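Local coordinates for tudor domain-containing protein 1 (Homo sapiens, PDB 5M9N), which probably represses transposable elements in the male germline through the piRNA pathway, its Tudor domains binding Piwi proteins methylated on arginine, at residues F81-G86 against A102-Y107; E111-G116 against L126-L131; A91-D96 against Y120-I125; I17-S22 against P133-L138; E63-L68 against Q98-S103. One frame throughout, in Å; residues are numbered along the deposited sequence.

Contact 1. Residues F81-G86 against A102-Y107. With EDO (1,2-ethanediol), chain D.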
# COMPACT_ATOMS: atom_id res chain seq x y z
N PHE A 81 22.43 -5.28 -11.01
CA PHE A 81 21.09 -5.74 -10.56
C PHE A 81 20.01 -5.13 -11.46
O PHE A 81 19.83 -3.91 -11.53
CB PHE A 81 20.84 -5.50 -9.07
CG PHE A 81 19.53 -6.05 -8.58
CD1 PHE A 81 19.18 -7.39 -8.81
CD2 PHE A 81 18.60 -5.22 -7.93
CE1 PHE A 81 17.94 -7.91 -8.38
CE2 PHE A 81 17.37 -5.73 -7.50
CZ PHE A 81 17.05 -7.07 -7.72
N TYR A 82 19.34 -6.00 -12.18
CA TYR A 82 18.32 -5.66 -13.10
C TYR A 82 17.20 -6.62 -12.82
O TYR A 82 17.08 -7.66 -13.49
CB TYR A 82 18.81 -5.80 -14.57
CG TYR A 82 19.79 -4.73 -14.97
CD1 TYR A 82 19.35 -3.52 -15.50
CD2 TYR A 82 21.16 -4.95 -14.85
CE1 TYR A 82 20.27 -2.53 -15.86
CE2 TYR A 82 22.09 -3.98 -15.22
CZ TYR A 82 21.64 -2.77 -15.72
OH TYR A 82 22.58 -1.82 -16.08
N PRO A 83 16.30 -6.25 -11.88
CA PRO A 83 15.11 -7.06 -11.64
C PRO A 83 14.15 -7.07 -12.82
O PRO A 83 14.14 -6.11 -13.62
CB PRO A 83 14.50 -6.40 -10.41
CG PRO A 83 14.93 -4.98 -10.48
CD PRO A 83 16.34 -5.08 -10.99
N ALA A 84 13.35 -8.13 -12.92
CA ALA A 84 12.35 -8.26 -13.93
C ALA A 84 11.11 -7.56 -13.49
O ALA A 84 10.93 -7.35 -12.26
CB ALA A 84 12.04 -9.73 -14.23
N ILE A 85 10.26 -7.23 -14.48
CA ILE A 85 8.96 -6.63 -14.23
C ILE A 85 8.18 -7.59 -13.38
O ILE A 85 8.16 -8.76 -13.66
CB ILE A 85 8.15 -6.26 -15.50
CG1 ILE A 85 8.92 -5.28 -16.41
CG2 ILE A 85 6.76 -5.71 -15.13
CD1 ILE A 85 9.64 -4.17 -15.69
N GLY A 86 7.65 -7.08 -12.28
CA GLY A 86 6.94 -7.90 -11.32
C GLY A 86 7.72 -8.57 -10.21
O GLY A 86 7.14 -9.28 -9.42
N ALA A 102 9.46 -3.62 -2.35
CA ALA A 102 8.94 -2.91 -3.48
C ALA A 102 8.76 -3.86 -4.68
O ALA A 102 9.55 -4.77 -4.86
CB ALA A 102 9.85 -1.79 -3.86
N SER A 103 7.67 -3.64 -5.40
CA SER A 103 7.36 -4.35 -6.66
C SER A 103 7.90 -3.57 -7.82
O SER A 103 7.67 -2.40 -7.92
CB SER A 103 5.86 -4.43 -6.79
OG SER A 103 5.51 -5.25 -7.86
N VAL A 104 8.59 -4.24 -8.73
CA VAL A 104 9.09 -3.58 -9.94
C VAL A 104 7.96 -3.39 -10.96
O VAL A 104 7.46 -4.37 -11.47
CB VAL A 104 10.20 -4.43 -10.52
CG1 VAL A 104 10.76 -3.82 -11.81
CG2 VAL A 104 11.29 -4.62 -9.47
N LEU A 105 7.51 -2.16 -11.21
CA LEU A 105 6.30 -1.99 -12.04
C LEU A 105 6.64 -1.83 -13.53
O LEU A 105 5.91 -2.27 -14.34
CB LEU A 105 5.42 -0.83 -11.59
CG LEU A 105 5.02 -0.86 -10.08
CD1 LEU A 105 4.28 0.40 -9.77
CD2 LEU A 105 4.18 -2.08 -9.83
N ALA A 106 7.79 -1.24 -13.83
CA ALA A 106 8.17 -0.82 -15.18
C ALA A 106 9.56 -0.22 -15.11
O ALA A 106 9.96 0.38 -14.09
CB ALA A 106 7.18 0.21 -15.76
N TYR A 107 10.31 -0.36 -16.21
CA TYR A 107 11.53 0.42 -16.30
C TYR A 107 11.16 1.79 -16.86
O TYR A 107 10.45 1.89 -17.89
CB TYR A 107 12.59 -0.29 -17.17
CG TYR A 107 13.41 -1.25 -16.39
CD1 TYR A 107 12.85 -2.39 -15.91
CD2 TYR A 107 14.76 -1.01 -16.15
CE1 TYR A 107 13.58 -3.29 -15.12
CE2 TYR A 107 15.52 -1.90 -15.40
CZ TYR A 107 14.91 -3.04 -14.87
OH TYR A 107 15.66 -3.97 -14.13
C1 EDO D . 22.71 -1.39 -12.37
O1 EDO D . 22.86 -2.28 -11.27
C2 EDO D . 23.83 -0.36 -12.38
O2 EDO D . 23.98 0.18 -11.07
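Val-104 is the first residue of its strand to meet the loop 81-86, and it does so with side chain and backbone alike. Its CG2 lies against the ring of Pro-83, 3.8 Å from Pro-83 CB, the two side chains crossing at about a right angle. CG1, anti to the backbone N (chi1 179°), lies 3.6 Å from Ala-84 O, with Ile-85 CD1 a little farther off. The Val-104 carbonyl accepts the amide of Gly-86, with Gly-86 N 2.8 Å from Val-104 O. Leu-105 turns its side chain from the loop, and only its carbonyl touches Ile-85, whose CG2 packs 3.6 Å from Leu-105 O. Leu-105 and Ala-106 together face Leu-114, a classic beta bulge, and Ile-85 CD1 rests on the Ala-106 backbone. Tyr-107 then reaches back: its OH donates to a lone pair of Pro-83 O over 2.7 Å, while Ile-85 CD1 meets the ring edge and the Tyr-82 and Tyr-107 side chains cross at about a right angle. The loop links helix 58-73 to strand 88-92, which pairs with strand 99-109 in the SH3-like Tudor sheet; on the other flank of 99-109 runs strand 112-117, whose Val-113 touches both Val-104 and Tyr-107.

Contact 2. Residues E111-G116 against L126-L131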
# COMPACT_ATOMS: atom_id res chain seq x y z
N GLU A 111 18.35 2.78 -16.79
CA GLU A 111 18.93 2.79 -15.45
C GLU A 111 17.97 3.20 -14.28
O GLU A 111 18.44 3.44 -13.18
CB GLU A 111 20.17 3.70 -15.48
CG GLU A 111 21.14 3.42 -16.68
CD GLU A 111 21.78 2.00 -16.67
OE1 GLU A 111 21.74 1.32 -15.61
OE2 GLU A 111 22.35 1.56 -17.73
N SER A 112 16.66 3.19 -14.50
CA SER A 112 15.70 3.69 -13.52
C SER A 112 14.41 2.88 -13.62
O SER A 112 14.10 2.36 -14.68
CB SER A 112 15.47 5.21 -13.68
OG SER A 112 14.82 5.52 -14.89
N VAL A 113 13.73 2.68 -12.48
CA VAL A 113 12.56 1.80 -12.44
C VAL A 113 11.41 2.45 -11.67
O VAL A 113 11.67 3.06 -10.64
CB VAL A 113 12.96 0.49 -11.78
CG1 VAL A 113 11.83 -0.50 -11.68
CG2 VAL A 113 14.06 -0.19 -12.54
N LEU A 114 10.18 2.26 -12.14
CA LEU A 114 8.97 2.65 -11.39
C LEU A 114 8.71 1.54 -10.39
O LEU A 114 8.64 0.39 -10.79
CB LEU A 114 7.81 2.83 -12.33
CG LEU A 114 6.49 3.15 -11.68
CD1 LEU A 114 6.54 4.51 -11.02
CD2 LEU A 114 5.39 3.08 -12.72
N VAL A 115 8.71 1.86 -9.08
CA VAL A 115 8.48 0.83 -8.08
C VAL A 115 7.27 1.19 -7.17
O VAL A 115 7.04 2.36 -6.95
CB VAL A 115 9.71 0.54 -7.18
CG1 VAL A 115 10.94 0.08 -8.00
CG2 VAL A 115 10.06 1.72 -6.25
N GLY A 116 6.52 0.19 -6.76
CA GLY A 116 5.43 0.36 -5.75
C GLY A 116 5.83 -0.20 -4.41
O GLY A 116 6.36 -1.32 -4.32
N LEU A 126 13.08 5.28 -9.30
CA LEU A 126 14.36 5.20 -8.64
C LEU A 126 15.45 4.73 -9.61
O LEU A 126 15.23 3.82 -10.40
CB LEU A 126 14.31 4.22 -7.49
CG LEU A 126 13.40 4.62 -6.32
CD1 LEU A 126 13.50 3.56 -5.23
CD2 LEU A 126 13.83 5.95 -5.75
N SER A 127 16.61 5.36 -9.45
CA SER A 127 17.85 4.80 -9.91
C SER A 127 18.01 3.33 -9.50
O SER A 127 17.71 2.96 -8.35
CB SER A 127 18.98 5.63 -9.29
OG SER A 127 20.23 5.09 -9.67
N LEU A 128 18.52 2.50 -10.40
CA LEU A 128 18.93 1.12 -10.05
C LEU A 128 19.89 1.00 -8.86
O LEU A 128 19.91 -0.03 -8.17
CB LEU A 128 19.52 0.39 -11.28
CG LEU A 128 18.61 0.11 -12.47
CD1 LEU A 128 19.40 -0.56 -13.58
CD2 LEU A 128 17.49 -0.81 -12.12
N MET A 129 20.65 2.06 -8.60
CA MET A 129 21.54 2.09 -7.46
C MET A 129 20.72 2.02 -6.14
O MET A 129 21.26 1.62 -5.13
CB MET A 129 22.41 3.34 -7.46
CG MET A 129 23.21 3.60 -8.73
SD MET A 129 24.66 2.53 -8.70
CE MET A 129 25.30 2.78 -10.38
N ARG A 130 19.41 2.34 -6.16
CA ARG A 130 18.57 2.35 -4.94
C ARG A 130 17.76 1.05 -4.86
O ARG A 130 16.91 0.91 -3.98
CB ARG A 130 17.71 3.66 -4.85
CG ARG A 130 18.63 4.85 -4.57
CD ARG A 130 18.08 6.28 -4.65
NE ARG A 130 17.36 6.51 -3.47
CZ ARG A 130 17.58 7.38 -2.50
NH1 ARG A 130 18.49 8.35 -2.51
NH2 ARG A 130 16.80 7.27 -1.49
N LEU A 131 18.05 0.07 -5.73
CA LEU A 131 17.42 -1.25 -5.59
C LEU A 131 18.47 -2.28 -5.18
O LEU A 131 19.59 -2.11 -5.58
CB LEU A 131 16.70 -1.70 -6.84
CG LEU A 131 15.83 -0.65 -7.55
CD1 LEU A 131 15.41 -1.15 -8.94
CD2 LEU A 131 14.64 -0.32 -6.70
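Val-113 and Leu-128 make the tightest apolar contact here: Val-113 CG2 comes within 3.5 Å of Leu-128 CD2, the side chains crossing at about a right angle. The same methyl also meets Leu-131 CD1, at 4.0 Å, so one valine branch fills the angle between two leucines. Further along, Val-115 divides its branches. The Val-115 and Leu-131 side chains slide past each other in opposite directions, Val-115 CG1 nearest Leu-131 CD2, whereas CG2, placed between the backbone N and the carbonyl carbon, lies 4.0 Å from Leu-126 CD1. Val-113 and Leu-126 share one face of the Tudor sheet, these groups gather on that side, and what holds them in step is a beta hairpin formed by strands 112-117 and 123-127. Val-113 and Leu-126 form an antiparallel hydrogen-bonded pair of it, with Val-113 N to Leu-126 O at 2.8 Å and Leu-126 N to Val-113 O at 3.0 Å. Ser-112 and Ser-127, the adjoining non-hydrogen-bonded pair, turn their side chains to the other face, where little packing occurs between the two segments. There Ser-112 OG bonds to Ser-109 OG, and Ser-127 OG accepts Met-129 N in an ST turn that leads into the 3-10 segment 128-130. Glu-111 marks the solvent edge: its O receives Leu-128 N at 2.9 Å, and its exposed carboxylate merely brushes the leucine, OE1 lying 3.6 Å from Leu-128 CD1.

Contact 3. Residues A91-D96 against Y120-I125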
# COMPACT_ATOMS: atom_id res chain seq x y z
N ALA A 91 13.98 -1.51 -2.18
CA ALA A 91 14.12 -0.18 -2.73
C ALA A 91 14.37 0.81 -1.59
O ALA A 91 13.68 0.75 -0.54
CB ALA A 91 12.86 0.19 -3.44
N GLN A 92 15.33 1.73 -1.80
CA GLN A 92 15.64 2.76 -0.80
C GLN A 92 14.84 4.04 -1.10
O GLN A 92 15.07 4.72 -2.11
CB GLN A 92 17.15 3.01 -0.88
CG GLN A 92 17.74 3.77 0.24
CD GLN A 92 19.24 3.89 0.11
OE1 GLN A 92 19.84 3.58 -0.94
NE2 GLN A 92 19.84 4.39 1.11
N PHE A 93 13.87 4.31 -0.25
CA PHE A 93 12.92 5.40 -0.41
C PHE A 93 13.63 6.73 -0.47
O PHE A 93 14.56 6.95 0.28
CB PHE A 93 11.91 5.33 0.78
CG PHE A 93 10.78 6.33 0.74
CD1 PHE A 93 10.19 6.74 -0.46
CD2 PHE A 93 10.24 6.79 1.93
CE1 PHE A 93 9.13 7.62 -0.47
CE2 PHE A 93 9.19 7.68 1.93
CZ PHE A 93 8.62 8.09 0.74
N SER A 94 13.24 7.60 -1.42
CA SER A 94 13.99 8.82 -1.60
C SER A 94 13.92 9.76 -0.38
O SER A 94 14.87 10.47 -0.13
CB SER A 94 13.51 9.61 -2.80
OG SER A 94 12.14 9.83 -2.66
N GLU A 95 12.77 9.79 0.28
CA GLU A 95 12.53 10.79 1.35
C GLU A 95 13.21 10.50 2.70
O GLU A 95 13.40 11.41 3.48
CB GLU A 95 11.04 10.95 1.61
CG GLU A 95 10.19 11.61 0.54
CD GLU A 95 8.73 11.75 1.02
OE1 GLU A 95 8.48 12.41 2.06
OE2 GLU A 95 7.80 11.20 0.39
N ASP A 96 13.52 9.24 3.01
CA ASP A 96 14.21 8.93 4.27
C ASP A 96 15.42 8.00 4.07
O ASP A 96 16.11 7.69 5.01
CB ASP A 96 13.21 8.29 5.29
CG ASP A 96 12.67 6.93 4.83
OD1 ASP A 96 13.07 6.46 3.74
OD2 ASP A 96 11.83 6.30 5.52
N TYR A 120 3.06 -0.00 1.88
CA TYR A 120 2.64 1.37 2.12
C TYR A 120 1.69 1.88 1.08
O TYR A 120 0.80 2.66 1.42
CB TYR A 120 3.82 2.37 2.30
CG TYR A 120 4.58 2.13 3.53
CD1 TYR A 120 5.55 1.13 3.58
CD2 TYR A 120 4.31 2.84 4.71
CE1 TYR A 120 6.22 0.83 4.71
CE2 TYR A 120 4.97 2.54 5.90
CZ TYR A 120 5.93 1.54 5.88
OH TYR A 120 6.62 1.13 6.98
N GLY A 121 1.91 1.54 -0.19
CA GLY A 121 1.02 1.90 -1.23
C GLY A 121 1.41 3.03 -2.14
O GLY A 121 0.77 3.24 -3.21
N ASN A 122 2.47 3.73 -1.78
CA ASN A 122 3.01 4.77 -2.62
C ASN A 122 3.97 4.14 -3.65
O ASN A 122 4.20 2.92 -3.68
CB ASN A 122 3.66 5.88 -1.75
CG ASN A 122 4.84 5.39 -0.98
OD1 ASN A 122 4.80 4.36 -0.34
ND2 ASN A 122 5.94 6.08 -1.13
N PHE A 123 4.48 5.00 -4.52
CA PHE A 123 5.31 4.61 -5.65
C PHE A 123 6.29 5.74 -5.98
O PHE A 123 6.08 6.87 -5.61
CB PHE A 123 4.43 4.20 -6.82
CG PHE A 123 3.73 5.36 -7.48
CD1 PHE A 123 4.43 6.20 -8.38
CD2 PHE A 123 2.40 5.63 -7.20
CE1 PHE A 123 3.84 7.31 -8.91
CE2 PHE A 123 1.78 6.74 -7.77
CZ PHE A 123 2.49 7.56 -8.66
N GLU A 124 7.39 5.43 -6.67
CA GLU A 124 8.27 6.43 -7.24
C GLU A 124 9.18 5.80 -8.30
O GLU A 124 9.16 4.60 -8.47
CB GLU A 124 9.16 7.11 -6.21
CG GLU A 124 10.13 6.23 -5.47
CD GLU A 124 10.80 6.98 -4.29
OE1 GLU A 124 10.90 8.22 -4.34
OE2 GLU A 124 11.25 6.32 -3.37
N ILE A 125 9.96 6.64 -8.95
CA ILE A 125 10.96 6.19 -9.91
C ILE A 125 12.32 6.35 -9.29
O ILE A 125 12.66 7.41 -8.80
CB ILE A 125 10.84 6.97 -11.23
CG1 ILE A 125 9.53 6.58 -11.89
CG2 ILE A 125 12.01 6.65 -12.17
CD1 ILE A 125 9.13 7.54 -12.99
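Phe-93 and Asn-122 belong to the methylarginine pocket of this Tudor domain, the aromatic cage, where both pack against the modified side chain of the bound peptide, as does Tyr-120. They meet obliquely: Asn-122 ND2 is 3.6 Å from Phe-93 CE1, and the amide and ring planes stand 77° apart. Behind them lies the more polar half of the contact. Glu-124, its CG between the backbone N and the carbonyl carbon (chi1 62°) and its chain extended from there, brings a carboxylate to the turn that follows strand 88-92. Both oxygens use their syn lone pairs on Ser-94: OE1 takes the hydroxyl, with Ser-94 OG to Glu-124 OE1 only 2.6 Å, and OE2 takes the amide, with Ser-94 N to Glu-124 OE2 at 3.1 Å. That second oxygen also sits at the edge of the Phe-93 ring, near its plane and 3.1 Å from Phe-93 CD1. Tyr-117 OH bonds to OE2 as well, and the Tyr-117 and Phe-93 rings meet edge-to-face. With three hydrogen bonds gripping it, the carboxylate is probably ionised and held firmly in rotation; facing the positive rim of the phenyl ring, it is placed as a second-shell residue and may help set the angle of this cage wall.

Contact 4. Residues I17-S22 against P133-L138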
# COMPACT_ATOMS: atom_id res chain seq x y z
N ILE A 17 23.67 -16.58 -0.78
CA ILE A 17 22.27 -16.98 -0.97
C ILE A 17 21.96 -17.18 -2.46
O ILE A 17 22.03 -16.23 -3.24
CB ILE A 17 21.27 -15.96 -0.39
CG1 ILE A 17 21.65 -15.56 1.04
CG2 ILE A 17 19.86 -16.54 -0.46
CD1 ILE A 17 21.81 -16.72 2.01
N VAL A 18 21.59 -18.40 -2.82
CA VAL A 18 21.23 -18.74 -4.19
C VAL A 18 19.73 -18.78 -4.16
O VAL A 18 19.17 -19.64 -3.49
CB VAL A 18 21.82 -20.10 -4.62
CG1 VAL A 18 21.70 -20.28 -6.14
CG2 VAL A 18 23.27 -20.23 -4.16
N VAL A 19 19.09 -17.84 -4.84
CA VAL A 19 17.65 -17.68 -4.74
C VAL A 19 16.91 -18.22 -5.96
O VAL A 19 17.10 -17.74 -7.11
CB VAL A 19 17.24 -16.20 -4.49
CG1 VAL A 19 15.73 -16.08 -4.44
CG2 VAL A 19 17.85 -15.67 -3.20
N ASP A 20 16.04 -19.20 -5.71
CA ASP A 20 15.04 -19.60 -6.68
C ASP A 20 13.99 -18.50 -6.62
O ASP A 20 13.43 -18.23 -5.55
CB ASP A 20 14.45 -20.98 -6.34
CG ASP A 20 13.86 -21.69 -7.57
OD1 ASP A 20 13.14 -21.05 -8.36
OD2 ASP A 20 14.13 -22.91 -7.74
N LYS A 21 13.77 -17.84 -7.75
CA LYS A 21 12.73 -16.82 -7.88
C LYS A 21 11.31 -17.38 -7.69
O LYS A 21 10.39 -16.61 -7.39
CB LYS A 21 12.84 -16.11 -9.23
CG LYS A 21 13.84 -14.97 -9.25
CD LYS A 21 13.94 -14.30 -10.62
CE LYS A 21 12.63 -13.64 -11.04
NZ LYS A 21 12.75 -12.79 -12.27
N SER A 22 11.13 -18.69 -7.87
CA SER A 22 9.90 -19.37 -7.44
C SER A 22 9.66 -19.14 -5.96
O SER A 22 8.52 -19.00 -5.54
CB SER A 22 9.96 -20.88 -7.68
OG SER A 22 10.03 -21.16 -9.07
N PRO A 133 18.57 -6.78 -4.45
CA PRO A 133 17.68 -7.98 -4.41
C PRO A 133 17.21 -8.36 -2.99
O PRO A 133 17.81 -7.89 -2.02
CB PRO A 133 18.52 -9.09 -4.99
CG PRO A 133 19.93 -8.63 -4.84
CD PRO A 133 19.95 -7.14 -4.86
N ILE A 134 16.13 -9.14 -2.91
CA ILE A 134 15.52 -9.59 -1.66
C ILE A 134 15.75 -11.08 -1.54
O ILE A 134 16.01 -11.77 -2.54
CB ILE A 134 13.99 -9.23 -1.58
CG1 ILE A 134 13.49 -9.18 -0.11
CG2 ILE A 134 13.16 -10.17 -2.45
CD1 ILE A 134 12.29 -8.28 0.10
N ILE A 135 15.64 -11.57 -0.32
CA ILE A 135 15.66 -13.02 -0.04
C ILE A 135 14.34 -13.48 0.57
O ILE A 135 13.62 -12.66 1.13
CB ILE A 135 16.82 -13.40 0.87
CG1 ILE A 135 16.80 -12.55 2.13
CG2 ILE A 135 18.13 -13.21 0.10
CD1 ILE A 135 17.60 -13.19 3.23
N PRO A 136 14.02 -14.79 0.48
CA PRO A 136 12.69 -15.25 0.90
C PRO A 136 12.42 -15.06 2.40
O PRO A 136 11.27 -14.90 2.77
CB PRO A 136 12.69 -16.75 0.54
CG PRO A 136 13.84 -16.93 -0.38
CD PRO A 136 14.85 -15.94 0.09
N LYS A 137 13.45 -15.04 3.25
CA LYS A 137 13.23 -14.70 4.66
C LYS A 137 12.51 -13.37 4.81
O LYS A 137 11.66 -13.24 5.65
CB LYS A 137 14.53 -14.68 5.46
CG LYS A 137 14.39 -14.39 6.97
CD LYS A 137 14.25 -15.67 7.81
CE LYS A 137 13.71 -15.41 9.24
NZ LYS A 137 13.74 -16.62 10.13
N LEU A 138 12.82 -12.38 3.97
CA LEU A 138 12.24 -11.05 4.15
C LEU A 138 10.83 -10.91 3.58
O LEU A 138 10.25 -9.83 3.70
CB LEU A 138 13.17 -9.98 3.59
CG LEU A 138 14.46 -9.80 4.39
CD1 LEU A 138 15.53 -9.05 3.62
CD2 LEU A 138 14.14 -9.07 5.70
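Ile-135 meets the N-terminal segment 17-22 through a single methyl branch. From CB the side chain forks. CG2, anti to the carbonyl carbon, is the branch that touches: it lies 3.8 Å from Ile-17 CG2 and 4.1 Å from Val-19 CG2, and the Ile-135 side chain crosses each of these side chains at about a right angle. CG1 takes the position between the backbone N and the carbonyl carbon (chi1 54°) and carries CD1 away from the two N-terminal residues, the chain being extended at chi2; beyond the contact the Ile-135 side chain also packs on Tyr-71 of helix 58-73. Ile-17 and Val-19 reach the same methyl because their segment is extended there, with Val-18 between them turned to the other side. Val-19 CG2 makes one further, looser contact, 4.5 Å from Pro-136 CD.

Polar bonds occur within each segment instead. Asp-20 OD1 accepts Ser-22 N at 3.1 Å, an Asx turn at the start of the next 3-10 segment, while Leu-138 N bonds to Ile-135 O in the 3-10 segment 136-138. Segment 133-138 follows Cys-132, whose disulfide with Cys-72 ties it to helix 58-73, and Lys-21 forms a salt bridge to Asp-87. The contact thus lays the N-terminal extension against the loop that follows strand 131-132, the edge strand of the Tudor sheet. No hydrogen bond joins the two segments and they bury a modest 155 Å², so the attraction between them is hydrophobic and dispersive, with little directional preference.

Contact 5. Residues E63-L68 against Q98-S103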
# COMPACT_ATOMS: atom_id res chain seq x y z
N GLU A 63 9.90 -3.61 12.64
CA GLU A 63 10.78 -4.77 12.74
C GLU A 63 11.32 -5.21 11.36
O GLU A 63 12.52 -5.46 11.18
CB GLU A 63 10.01 -5.91 13.42
CG GLU A 63 10.47 -7.33 13.11
CD GLU A 63 10.14 -8.34 14.20
OE1 GLU A 63 9.30 -8.04 15.11
OE2 GLU A 63 10.74 -9.44 14.16
N LEU A 64 10.42 -5.25 10.39
CA LEU A 64 10.80 -5.59 9.00
C LEU A 64 11.81 -4.60 8.48
O LEU A 64 12.84 -4.97 7.94
CB LEU A 64 9.56 -5.58 8.12
CG LEU A 64 9.76 -5.82 6.63
CD1 LEU A 64 10.46 -7.14 6.37
CD2 LEU A 64 8.41 -5.78 5.95
N GLN A 65 11.49 -3.34 8.63
CA GLN A 65 12.36 -2.25 8.23
C GLN A 65 13.73 -2.30 8.89
O GLN A 65 14.72 -1.99 8.25
CB GLN A 65 11.70 -0.90 8.54
CG GLN A 65 10.34 -0.71 7.83
CD GLN A 65 10.52 -0.64 6.33
OE1 GLN A 65 11.28 0.21 5.87
NE2 GLN A 65 9.87 -1.54 5.56
N ALA A 66 13.81 -2.72 10.16
CA ALA A 66 15.12 -2.93 10.79
C ALA A 66 15.87 -4.08 10.12
O ALA A 66 17.08 -3.99 9.89
CB ALA A 66 14.96 -3.20 12.28
N SER A 67 15.16 -5.18 9.84
CA SER A 67 15.79 -6.32 9.20
C SER A 67 16.26 -5.99 7.80
O SER A 67 17.33 -6.44 7.35
CB SER A 67 14.83 -7.47 9.11
OG SER A 67 14.42 -7.85 10.37
N LEU A 68 15.46 -5.19 7.11
CA LEU A 68 15.78 -4.81 5.72
C LEU A 68 17.07 -3.96 5.67
O LEU A 68 17.88 -4.10 4.78
CB LEU A 68 14.60 -4.06 5.10
CG LEU A 68 13.53 -4.93 4.43
CD1 LEU A 68 12.25 -4.12 4.18
CD2 LEU A 68 14.05 -5.53 3.12
N GLN A 98 15.60 4.88 3.74
CA GLN A 98 15.45 3.62 4.38
C GLN A 98 15.00 2.66 3.31
O GLN A 98 14.49 3.10 2.32
CB GLN A 98 14.40 3.74 5.46
CG GLN A 98 14.74 4.80 6.50
CD GLN A 98 16.16 4.66 7.03
OE1 GLN A 98 17.03 5.45 6.69
NE2 GLN A 98 16.42 3.61 7.80
N TRP A 99 15.15 1.38 3.61
CA TRP A 99 14.90 0.28 2.72
C TRP A 99 13.48 -0.28 2.97
O TRP A 99 13.08 -0.48 4.11
CB TRP A 99 15.95 -0.78 2.93
CG TRP A 99 17.28 -0.35 2.32
CD1 TRP A 99 18.35 0.20 3.01
CD2 TRP A 99 17.68 -0.42 0.96
NE1 TRP A 99 19.37 0.46 2.17
CE2 TRP A 99 19.00 0.09 0.90
CE3 TRP A 99 17.07 -0.88 -0.22
CZ2 TRP A 99 19.72 0.16 -0.28
CZ3 TRP A 99 17.78 -0.79 -1.41
CH2 TRP A 99 19.11 -0.28 -1.43
N TYR A 100 12.76 -0.52 1.89
CA TYR A 100 11.37 -0.97 1.91
C TYR A 100 11.20 -2.08 0.92
O TYR A 100 12.01 -2.19 -0.02
CB TYR A 100 10.44 0.21 1.60
CG TYR A 100 10.44 1.29 2.67
CD1 TYR A 100 9.59 1.25 3.76
CD2 TYR A 100 11.32 2.34 2.60
CE1 TYR A 100 9.67 2.23 4.79
CE2 TYR A 100 11.38 3.32 3.54
CZ TYR A 100 10.56 3.26 4.66
OH TYR A 100 10.69 4.30 5.51
N ARG A 101 10.13 -2.86 1.05
CA ARG A 101 9.79 -3.87 0.04
C ARG A 101 9.06 -3.22 -1.14
O ARG A 101 8.21 -2.31 -1.01
CB ARG A 101 9.03 -5.01 0.67
CG ARG A 101 9.80 -5.63 1.81
CD ARG A 101 9.18 -6.87 2.33
NE ARG A 101 7.77 -6.71 2.70
CZ ARG A 101 7.07 -7.64 3.30
NH1 ARG A 101 7.58 -8.81 3.63
NH2 ARG A 101 5.81 -7.42 3.59
N ALA A 102 9.46 -3.62 -2.35
CA ALA A 102 8.94 -2.91 -3.48
C ALA A 102 8.76 -3.86 -4.68
O ALA A 102 9.55 -4.77 -4.86
CB ALA A 102 9.85 -1.79 -3.86
N SER A 103 7.67 -3.64 -5.40
CA SER A 103 7.36 -4.35 -6.66
C SER A 103 7.90 -3.57 -7.82
O SER A 103 7.67 -2.40 -7.92
CB SER A 103 5.86 -4.43 -6.79
OG SER A 103 5.51 -5.25 -7.86
O HOH W 1 14.29 0.29 6.61
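Arg-101 NH1 is gripped by two carbonyls, those of Leu-138 and Leu-141, while NH2 forms a salt bridge to Asp-119, and it is this tethered guanidinium that Leu-64 covers. Leu-64 CD2 stands 3.4 Å above the plane, over its centre, and the two side chains cross at about a right angle. The Arg-101 chain is bent where it approaches the helix: chi3 of -54° turns NE out of the extended line, bringing it 3.4 Å from Leu-64 CD2. One turn along the helix, Leu-68 takes the aliphatic part of the same arginine, its CD1 3.7 Å from Arg-101 CG. That methyl also lies by the Trp-99 carbonyl, and Leu-68 CB faces Trp-99 CB at 4.2 Å.

Helix 58-73 here crosses the start of strand 99-109, their local axes 7.6 Å apart at closest and 104° between directions, and packs there on the Tudor sheet. The Gln-65 side chain reaches Tyr-100, but its modelled position there is doubtful. A water bridges the backbones, 2.8 Å from Gln-65 O and 2.9 Å from Trp-99 O. Tyr-100 itself bonds through its OH to Asp-96 and packs on the modified side chain of the bound peptide, so the helix, through Leu-68 beside the Tyr-100 backbone, lies next to a residue of the binding pocket.

For the buried guanidinium, NH1 and NH2 find oxygen partners while a leucine methyl covers one face; with Asp-119 nearby, the positive charge is probably well balanced despite the apolar cover.

How the contacts relate
From the N terminus, segment 17-22 opens the widest loop, which contact 4 closes only at 133-138; the other four contacts are nested within it. Helix residues 63-68 open contact 5 and the loop 81-86 opens contact 1, and both end on strand 99-109, sharing Ala-102 and Ser-103. After 81-86 and before that strand, 91-96 starts contact 3, which crosses contacts 5 and 1 and, by ending at 120-125, also crosses contact 2. Contact 2 is a local hairpin closure that begins after contacts 1 and 5 have ended. Together they join the helix, the loop before strand 88-92 and the N-terminal extension to one antiparallel Tudor sheet, with contacts 3 and 5 meeting beside its peptide pocket.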